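Local coordinates for protein VP1 (Polyomavirus HPyV7, PDB 4PCH) that probably serves as the major structural protein of the viral capsid, forming pentamers whose subunits have a jelly-roll fold, at residues 57-69 with 220-232. Residues are numbered along the deposited sequence; the frame is centred on the assembly and turned at random. Where two conformers were deposited one is given.
Sequences AALCYSVAVINLP and CTFGSVYLTSADM
In the jelly-roll of VP1, strand 62-67 and residues 224-232 of strand 224-236 run antiparallel, their N-to-C directions 162° apart, with Ser62, Ala64 and Ile66 in hydrogen-bonded pairs with Ser229, Leu227 and Val225. Each pair is closed by two backbone bonds; the straightest, Ile66 N to Val225 O, spans 2.9 Å at 178°. The non-hydrogen-bonded pairs, Val63 with Thr228, Val65 with Tyr226 and Asn67 with Ser224, put their side chains on the other face. There Val65 and Tyr226 point the same way, and Val65 CG1 sits over one face of the ring, 3.9 Å from its centroid, in a CH-pi contact. With CG1 anti to the backbone N (chi1 -172°), the same methyl also reaches Ser224 CB at 3.6 Å. In one of two Asn67 conformers, Ser224 OG donates to Asn67 OD1 at 2.8 Å, in the carbonyl plane and onto a lone pair. Beyond this pair, Gly223 O receives Leu68 N, and a water donates to both Gly223 O and Leu68 O. Leu68 extends CD1 to Cys220 CB at 3.7 Å, packing against the type I turn that leads into strand 224-236. Toward the far end, Tyr61 meets Thr228 CG2 and Ala230 CB obliquely through CD1, while its hydroxyl is hydrogen-bonded to Trp174 O. Ala64 and Ile66 rest on Leu27 and Val23 of strand 9-27, and Leu227 touches Phe262 of strand 253-271; strand 117-124 pairs with strand 224-236 and presents Cys123 to Val225 and Leu227.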
loop_
_atom_site.group_PDB
_atom_site.type_symbol
_atom_site.label_atom_id
_atom_site.label_comp_id
_atom_site.label_asym_id
_atom_site.label_seq_id
_atom_site.Cartn_x
_atom_site.Cartn_y
_atom_site.Cartn_z
ATOM N N ALA B 57 8.765 30.916 0.980
ATOM C CA ALA B 57 9.355 29.624 1.328
ATOM C C ALA B 57 8.314 28.589 1.753
ATOM O O ALA B 57 8.443 27.393 1.445
ATOM C CB ALA B 57 10.357 29.835 2.456
ATOM N N ALA B 58 7.310 29.042 2.495
ATOM C CA ALA B 58 6.254 28.177 3.010
ATOM C C ALA B 58 5.108 28.036 2.021
ATOM O O ALA B 58 4.586 29.048 1.529
ATOM C CB ALA B 58 5.730 28.743 4.318
ATOM N N LEU B 59 4.687 26.808 1.750
ATOM C CA LEU B 59 3.557 26.586 0.833
ATOM C C LEU B 59 2.251 27.042 1.473
ATOM O O LEU B 59 1.956 26.698 2.628
ATOM C CB LEU B 59 3.431 25.120 0.398
ATOM C CG LEU B 59 2.401 24.845 -0.710
ATOM C CD1 LEU B 59 2.805 25.523 -2.014
ATOM C CD2 LEU B 59 2.209 23.354 -0.887
ATOM N N CYS B 60 1.459 27.815 0.710
ATOM C CA CYS B 60 0.152 28.246 1.168
ATOM C C CYS B 60 -0.962 27.593 0.376
ATOM O O CYS B 60 -0.732 27.092 -0.706
ATOM C CB CYS B 60 0.034 29.771 1.089
ATOM S SG CYS B 60 1.123 30.676 2.200
ATOM N N TYR B 61 -2.180 27.591 0.909
ATOM C CA TYR B 61 -3.290 27.090 0.114
ATOM C C TYR B 61 -3.488 27.959 -1.139
ATOM O O TYR B 61 -3.310 29.201 -1.099
ATOM C CB TYR B 61 -4.582 27.104 0.903
ATOM C CG TYR B 61 -4.665 26.073 1.999
ATOM C CD1 TYR B 61 -5.021 24.756 1.723
ATOM C CD2 TYR B 61 -4.432 26.421 3.310
ATOM C CE1 TYR B 61 -5.108 23.806 2.726
ATOM C CE2 TYR B 61 -4.531 25.484 4.340
ATOM C CZ TYR B 61 -4.858 24.169 4.040
ATOM O OH TYR B 61 -4.945 23.265 5.072
ATOM N N SER B 62 -3.851 27.275 -2.212
ATOM C CA SER B 62 -4.304 27.864 -3.443
ATOM C C SER B 62 -5.802 27.944 -3.384
ATOM O O SER B 62 -6.437 27.015 -2.904
ATOM C CB SER B 62 -3.907 26.968 -4.618
ATOM O OG SER B 62 -2.484 26.897 -4.765
ATOM N N VAL B 63 -6.362 29.027 -3.913
ATOM C CA VAL B 63 -7.812 29.190 -3.953
ATOM C C VAL B 63 -8.227 29.703 -5.319
ATOM O O VAL B 63 -7.514 30.490 -5.959
ATOM C CB VAL B 63 -8.338 30.149 -2.856
ATOM C CG1 VAL B 63 -8.102 29.570 -1.465
ATOM C CG2 VAL B 63 -7.687 31.502 -2.950
ATOM N N ALA B 64 -9.409 29.299 -5.734
ATOM C CA ALA B 64 -10.051 29.867 -6.915
ATOM C C ALA B 64 -11.526 30.000 -6.607
ATOM O O ALA B 64 -12.081 29.147 -5.921
ATOM C CB ALA B 64 -9.838 29.006 -8.138
ATOM N N VAL B 65 -12.127 31.088 -7.095
ATOM C CA VAL B 65 -13.564 31.294 -6.994
ATOM C C VAL B 65 -14.070 31.447 -8.418
ATOM O O VAL B 65 -13.722 32.410 -9.117
ATOM C CB VAL B 65 -13.950 32.512 -6.155
ATOM C CG1 VAL B 65 -15.457 32.532 -5.943
ATOM C CG2 VAL B 65 -13.258 32.480 -4.801
ATOM N N ILE B 66 -14.882 30.480 -8.828
ATOM C CA ILE B 66 -15.302 30.335 -10.212
ATOM C C ILE B 66 -16.770 30.729 -10.302
ATOM O O ILE B 66 -17.618 30.104 -9.680
ATOM C CB ILE B 66 -15.158 28.873 -10.713
ATOM C CG1 ILE B 66 -13.755 28.295 -10.448
ATOM C CG2 ILE B 66 -15.479 28.801 -12.197
ATOM C CD1 ILE B 66 -12.630 29.149 -10.952
ATOM N N ASN B 67 -17.057 31.753 -11.089
ATOM C CA ASN B 67 -18.430 32.194 -11.264
ATOM C C ASN B 67 -19.231 31.188 -12.129
ATOM O O ASN B 67 -18.730 30.622 -13.086
ATOM C CB ASN B 67 -18.469 33.604 -11.845
ATOM C CG ASN B 67 -17.794 34.638 -10.939
ATOM O OD1 ASN B 67 -17.864 34.565 -9.706
ATOM N ND2 ASN B 67 -17.142 35.596 -11.547
ATOM N N LEU B 68 -20.480 30.968 -11.765
ATOM C CA LEU B 68 -21.352 30.067 -12.498
ATOM C C LEU B 68 -22.353 30.924 -13.260
ATOM O O LEU B 68 -22.539 32.074 -12.936
ATOM C CB LEU B 68 -22.083 29.145 -11.521
ATOM C CG LEU B 68 -21.112 28.339 -10.652
ATOM C CD1 LEU B 68 -21.859 27.636 -9.544
ATOM C CD2 LEU B 68 -20.331 27.334 -11.476
ATOM N N PRO B 69 -23.033 30.349 -14.259
ATOM C CA PRO B 69 -23.952 31.167 -15.027
ATOM C C PRO B 69 -25.126 31.698 -14.221
ATOM O O PRO B 69 -25.581 31.032 -13.302
ATOM C CB PRO B 69 -24.435 30.217 -16.127
ATOM C CG PRO B 69 -23.402 29.160 -16.210
ATOM C CD PRO B 69 -22.886 28.997 -14.812
ATOM N N CYS B 220 -24.323 25.951 -4.432
ATOM C CA CYS B 220 -23.505 27.106 -4.747
ATOM C C CYS B 220 -24.400 28.339 -4.743
ATOM O O CYS B 220 -24.616 28.981 -5.778
ATOM C CB CYS B 220 -22.843 26.910 -6.101
ATOM S SG CYS B 220 -21.642 25.545 -6.136
ATOM N N THR B 221 -24.887 28.697 -3.562
ATOM C CA THR B 221 -25.985 29.646 -3.452
ATOM C C THR B 221 -25.574 31.073 -3.753
ATOM O O THR B 221 -26.437 31.914 -3.997
ATOM C CB THR B 221 -26.620 29.618 -2.056
ATOM O OG1 THR B 221 -25.667 30.014 -1.086
ATOM C CG2 THR B 221 -27.110 28.202 -1.698
ATOM N N PHE B 222 -24.266 31.346 -3.676
ATOM C CA PHE B 222 -23.764 32.693 -3.960
ATOM C C PHE B 222 -23.444 32.889 -5.434
ATOM O O PHE B 222 -22.947 33.953 -5.795
ATOM C CB PHE B 222 -22.499 33.015 -3.141
ATOM C CG PHE B 222 -22.660 32.872 -1.650
ATOM C CD1 PHE B 222 -23.864 33.078 -1.022
ATOM C CD2 PHE B 222 -21.546 32.582 -0.868
ATOM C CE1 PHE B 222 -23.981 32.967 0.355
ATOM C CE2 PHE B 222 -21.654 32.484 0.501
ATOM C CZ PHE B 222 -22.861 32.669 1.111
ATOM N N GLY B 223 -23.644 31.851 -6.258
ATOM C CA GLY B 223 -23.406 31.938 -7.707
ATOM C C GLY B 223 -22.000 31.614 -8.178
ATOM O O GLY B 223 -21.648 31.835 -9.346
ATOM N N SER B 224 -21.186 31.081 -7.272
ATOM C CA SER B 224 -19.834 30.676 -7.578
ATOM C C SER B 224 -19.532 29.381 -6.854
ATOM O O SER B 224 -20.171 29.069 -5.863
ATOM C CB SER B 224 -18.807 31.700 -7.070
ATOM O OG SER B 224 -18.959 32.964 -7.645
ATOM N N VAL B 225 -18.511 28.682 -7.341
ATOM C CA VAL B 225 -17.969 27.502 -6.661
ATOM C C VAL B 225 -16.559 27.854 -6.182
ATOM O O VAL B 225 -15.805 28.541 -6.877
ATOM C CB VAL B 225 -18.028 26.246 -7.542
ATOM C CG1 VAL B 225 -17.219 26.379 -8.806
ATOM C CG2 VAL B 225 -17.578 25.012 -6.765
ATOM N N TYR B 226 -16.223 27.377 -4.986
ATOM C CA TYR B 226 -15.001 27.743 -4.288
ATOM C C TYR B 226 -14.139 26.494 -4.268
ATOM O O TYR B 226 -14.606 25.439 -3.810
ATOM C CB TYR B 226 -15.302 28.186 -2.849
ATOM C CG TYR B 226 -16.048 29.515 -2.791
ATOM C CD1 TYR B 226 -17.348 29.602 -3.234
ATOM C CD2 TYR B 226 -15.436 30.668 -2.321
ATOM C CE1 TYR B 226 -18.029 30.808 -3.220
ATOM C CE2 TYR B 226 -16.102 31.872 -2.291
ATOM C CZ TYR B 226 -17.408 31.936 -2.754
ATOM O OH TYR B 226 -18.111 33.109 -2.750
ATOM N N LEU B 227 -12.945 26.617 -4.842
ATOM C CA LEU B 227 -11.950 25.530 -4.904
ATOM C C LEU B 227 -10.761 25.895 -4.068
ATOM O O LEU B 227 -10.315 27.037 -4.096
ATOM C CB LEU B 227 -11.511 25.318 -6.349
ATOM C CG LEU B 227 -12.651 24.949 -7.310
ATOM C CD1 LEU B 227 -12.121 24.880 -8.724
ATOM C CD2 LEU B 227 -13.359 23.663 -6.890
ATOM N N THR B 228 -10.214 24.909 -3.352
ATOM C CA THR B 228 -9.038 25.125 -2.504
ATOM C C THR B 228 -8.127 23.914 -2.696
ATOM O O THR B 228 -8.620 22.806 -2.837
ATOM C CB THR B 228 -9.413 25.291 -1.017
ATOM O OG1 THR B 228 -10.474 26.248 -0.877
ATOM C CG2 THR B 228 -8.222 25.773 -0.184
ATOM N N SER B 229 -6.813 24.144 -2.765
ATOM C CA SER B 229 -5.905 23.006 -2.892
ATOM C C SER B 229 -4.556 23.274 -2.263
ATOM O O SER B 229 -4.203 24.411 -1.995
ATOM C CB SER B 229 -5.751 22.590 -4.358
ATOM O OG SER B 229 -5.043 23.529 -5.122
ATOM N N ALA B 230 -3.812 22.196 -1.987
ATOM C CA ALA B 230 -2.404 22.310 -1.654
ATOM C C ALA B 230 -1.768 20.980 -1.958
ATOM O O ALA B 230 -2.297 19.919 -1.555
ATOM C CB ALA B 230 -2.222 22.642 -0.183
ATOM N N ASP B 231 -0.642 21.028 -2.651
ATOM C CA ASP B 231 0.070 19.830 -3.070
ATOM C C ASP B 231 1.565 20.042 -2.898
ATOM O O ASP B 231 2.229 20.635 -3.744
ATOM C CB ASP B 231 -0.298 19.471 -4.512
ATOM C CG ASP B 231 -1.734 19.005 -4.630
ATOM O OD1 ASP B 231 -2.038 17.819 -4.276
ATOM O OD2 ASP B 231 -2.597 19.843 -4.987
ATOM N N MET B 232 2.063 19.593 -1.756
ATOM C CA MET B 232 3.492 19.608 -1.450
ATOM C C MET B 232 3.998 18.198 -1.666
ATOM O O MET B 232 3.599 17.287 -0.952
ATOM C CB MET B 232 3.731 20.022 -0.007
ATOM C CG MET B 232 5.224 19.965 0.343
ATOM S SD MET B 232 5.645 20.701 1.923
ATOM C CE MET B 232 4.682 19.696 3.022
HETATM O O HOH W 1 -23.013 33.451 -10.831
#